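Long-range contact in arginyl-tRNA synthetase, putative (Plasmodium falciparum, PDB 5JLD), which probably joins L-arginine to its tRNA at the expense of ATP, as an aminoacyl-tRNA synthetase of the first class: residues S105-F110 against S501-S506. Residues are numbered along the deposited sequence; the frame is centred on the assembly and turned at random.
Sequences SLKKLF and SKDELS
Two lysines, one from each segment, cross obliquely, each reaching to the other segment. K107 leaves the last turns of helix 99-108 with CG beside its own backbone N (chi1 -63°) and an extended chain beyond. This carries the ammonium alongside the short 3-10 turn 502-504, to D503. NZ forms a salt bridge with D503, at 2.8 Å from OD1. The carboxylate offers the anti lone pair of that oxygen, and the two side chains meet at about a right angle. On the way, the K107 methylenes lie against the turn, with CE 3.6 Å from the carbonyl O of K502.

K502 reaches back to F110, tip to tip. Its CG nearly eclipses its own backbone N (chi1 -12°), but the chain is straight beyond CG. Its NZ donates to the backbone O of F110 at 3.1 Å, from above the carbonyl plane. Its CD rests 3.7 Å from F110 CB, and its CB lies over one ring face, offset toward the rim.

Deeper down, L505 turns CG anti to its backbone N (chi1 -155°). Its CD2 presses on L106 CB at 3.5 Å, a tight carbon contact. I519 of helix 510-520 packs on L106, and I573 of helix 564-584 on F110. The contact joins the end of helix 99-108 to a loop of the DALR-family region, consistent with a junction between the N-terminal region and the anticodon-binding domain.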
ATOM      1  N   SER A 105       6.696   3.780  26.705  1.00 45.36           N
ATOM      2  CA  SER A 105       6.682   3.238  25.341  1.00 48.13           C
ATOM      3  C   SER A 105       7.309   4.276  24.409  1.00 51.39           C
ATOM      4  O   SER A 105       8.159   3.955  23.593  1.00 52.80           O
ATOM      5  CB  SER A 105       5.261   2.873  24.901  1.00 48.97           C
ATOM      6  OG  SER A 105       4.686   1.863  25.729  1.00 43.82           O
ATOM      7  N   LEU A 106       6.921   5.537  24.583  1.00 53.04           N
ATOM      8  CA  LEU A 106       7.492   6.627  23.795  1.00 51.86           C
ATOM      9  C   LEU A 106       9.004   6.724  23.968  1.00 51.18           C
ATOM     10  O   LEU A 106       9.727   6.964  23.003  1.00 51.95           O
ATOM     11  CB  LEU A 106       6.835   7.959  24.175  1.00 47.20           C
ATOM     12  CG  LEU A 106       5.420   8.158  23.623  1.00 45.63           C
ATOM     13  CD1 LEU A 106       4.776   9.376  24.245  1.00 42.62           C
ATOM     14  CD2 LEU A 106       5.436   8.269  22.096  1.00 45.30           C
ATOM     15  N   LYS A 107       9.475   6.541  25.197  1.00 50.46           N
ATOM     16  CA  LYS A 107      10.907   6.599  25.473  1.00 52.40           C
ATOM     17  C   LYS A 107      11.670   5.472  24.765  1.00 51.79           C
ATOM     18  O   LYS A 107      12.832   5.647  24.402  1.00 47.19           O
ATOM     19  CB  LYS A 107      11.177   6.533  26.976  1.00 48.14           C
ATOM     20  CG  LYS A 107      10.625   7.700  27.787  1.00 50.43           C
ATOM     21  CD  LYS A 107      10.999   7.533  29.264  1.00 46.75           C
ATOM     22  CE  LYS A 107      10.428   8.661  30.117  1.00 53.15           C
ATOM     23  NZ  LYS A 107      10.574   8.374  31.580  1.00 51.30           N
ATOM     24  N   LYS A 108      11.034   4.314  24.588  1.00 47.04           N
ATOM     25  CA  LYS A 108      11.636   3.303  23.696  1.00 52.52           C
ATOM     26  C   LYS A 108      12.006   3.820  22.265  1.00 56.39           C
ATOM     27  O   LYS A 108      12.927   3.305  21.636  1.00 53.69           O
ATOM     28  CB  LYS A 108      10.702   2.097  23.562  1.00 57.00           C
ATOM     29  CG  LYS A 108      10.588   1.244  24.819  1.00 64.81           C
ATOM     30  CD  LYS A 108       9.588   0.113  24.601  1.00 76.68           C
ATOM     31  CE  LYS A 108       9.436  -0.777  25.827  1.00 88.61           C
ATOM     32  NZ  LYS A 108       8.413  -1.845  25.613  1.00 92.41           N
ATOM     33  N   LEU A 109      11.309   4.838  21.760  1.00 54.20           N
ATOM     34  CA  LEU A 109      11.555   5.357  20.403  1.00 52.56           C
ATOM     35  C   LEU A 109      12.915   6.021  20.196  1.00 62.17           C
ATOM     36  O   LEU A 109      13.245   6.436  19.078  1.00 59.34           O
ATOM     37  CB  LEU A 109      10.468   6.372  20.013  1.00 42.98           C
ATOM     38  CG  LEU A 109       9.103   5.756  19.732  1.00 43.48           C
ATOM     39  CD1 LEU A 109       8.084   6.827  19.413  1.00 51.33           C
ATOM     40  CD2 LEU A 109       9.218   4.717  18.592  1.00 43.81           C
ATOM     41  N   PHE A 110      13.685   6.154  21.252  1.00 65.37           N
ATOM     42  CA  PHE A 110      14.964   6.810  21.141  1.00 67.20           C
ATOM     43  C   PHE A 110      16.110   5.857  21.127  1.00 76.04           C
ATOM     44  O   PHE A 110      16.383   5.213  22.108  1.00 83.12           O
ATOM     45  CB  PHE A 110      15.148   7.762  22.293  1.00 68.99           C
ATOM     46  CG  PHE A 110      14.216   8.913  22.263  1.00 69.49           C
ATOM     47  CD1 PHE A 110      12.938   8.780  22.699  1.00 71.01           C
ATOM     48  CD2 PHE A 110      14.621  10.120  21.788  1.00 70.22           C
ATOM     49  CE1 PHE A 110      12.072   9.839  22.671  1.00 70.38           C
ATOM     50  CE2 PHE A 110      13.766  11.183  21.754  1.00 73.11           C
ATOM     51  CZ  PHE A 110      12.484  11.046  22.197  1.00 70.85           C
ATOM     52  N   SER A 501      17.146  14.948  27.377  1.00 68.82           N
ATOM     53  CA  SER A 501      17.037  13.513  27.610  1.00 73.01           C
ATOM     54  C   SER A 501      15.579  13.056  27.531  1.00 68.87           C
ATOM     55  O   SER A 501      14.659  13.833  27.822  1.00 66.19           O
ATOM     56  CB  SER A 501      17.630  13.145  28.972  1.00 75.51           C
ATOM     57  OG  SER A 501      16.684  13.329  30.003  1.00 69.74           O
ATOM     58  N   LYS A 502      15.380  11.794  27.150  1.00 65.19           N
ATOM     59  CA  LYS A 502      14.042  11.203  27.048  1.00 61.61           C
ATOM     60  C   LYS A 502      13.210  11.351  28.324  1.00 73.33           C
ATOM     61  O   LYS A 502      11.979  11.394  28.268  1.00 73.67           O
ATOM     62  CB  LYS A 502      14.130   9.712  26.700  1.00 64.59           C
ATOM     63  CG  LYS A 502      15.502   9.237  26.260  1.00 75.68           C
ATOM     64  CD  LYS A 502      15.519   7.739  25.978  1.00 78.66           C
ATOM     65  CE  LYS A 502      16.940   7.263  25.673  1.00 85.11           C
ATOM     66  NZ  LYS A 502      16.992   5.891  25.088  1.00 85.18           N
ATOM     67  N   ASP A 503      13.872  11.428  29.476  1.00 68.45           N
ATOM     68  CA  ASP A 503      13.151  11.419  30.736  1.00 63.53           C
ATOM     69  C   ASP A 503      12.501  12.773  31.056  1.00 74.01           C
ATOM     70  O   ASP A 503      11.941  12.962  32.145  1.00 67.51           O
ATOM     71  CB  ASP A 503      14.078  10.993  31.877  1.00 71.05           C
ATOM     72  CG  ASP A 503      14.316   9.486  31.908  1.00 69.92           C
ATOM     73  OD1 ASP A 503      13.394   8.722  31.539  1.00 65.27           O
ATOM     74  OD2 ASP A 503      15.419   9.069  32.323  1.00 68.27           O
ATOM     75  N   GLU A 504      12.570  13.714  30.115  1.00 67.56           N
ATOM     76  CA  GLU A 504      11.837  14.964  30.272  1.00 56.95           C
ATOM     77  C   GLU A 504      10.366  14.691  30.040  1.00 55.88           C
ATOM     78  O   GLU A 504       9.492  15.417  30.518  1.00 57.97           O
ATOM     79  CB  GLU A 504      12.334  16.036  29.305  1.00 61.49           C
ATOM     80  CG  GLU A 504      13.659  16.662  29.698  1.00 70.65           C
ATOM     81  CD  GLU A 504      13.537  17.607  30.874  1.00 74.07           C
ATOM     82  OE1 GLU A 504      12.399  17.940  31.259  1.00 77.62           O
ATOM     83  OE2 GLU A 504      14.585  18.013  31.415  1.00 78.23           O
ATOM     84  N   LEU A 505      10.106  13.610  29.318  1.00 55.07           N
ATOM     85  CA  LEU A 505       8.784  13.321  28.792  1.00 62.46           C
ATOM     86  C   LEU A 505       7.745  13.159  29.886  1.00 62.90           C
ATOM     87  O   LEU A 505       7.834  12.252  30.708  1.00 67.47           O
ATOM     88  CB  LEU A 505       8.840  12.061  27.925  1.00 71.02           C
ATOM     89  CG  LEU A 505       7.768  11.915  26.851  1.00 71.72           C
ATOM     90  CD1 LEU A 505       7.793  13.101  25.896  1.00 69.10           C
ATOM     91  CD2 LEU A 505       8.000  10.624  26.100  1.00 76.43           C
ATOM     92  N   SER A 506       6.764  14.055  29.888  1.00 60.79           N
ATOM     93  CA  SER A 506       5.666  13.999  30.841  1.00 70.73           C
ATOM     94  C   SER A 506       4.355  14.425  30.196  1.00 68.40           C
ATOM     95  O   SER A 506       4.155  15.593  29.829  1.00 66.44           O
ATOM     96  CB  SER A 506       5.954  14.870  32.072  1.00 77.63           C
ATOM     97  OG  SER A 506       7.255  14.622  32.562  1.00 85.49           O
TER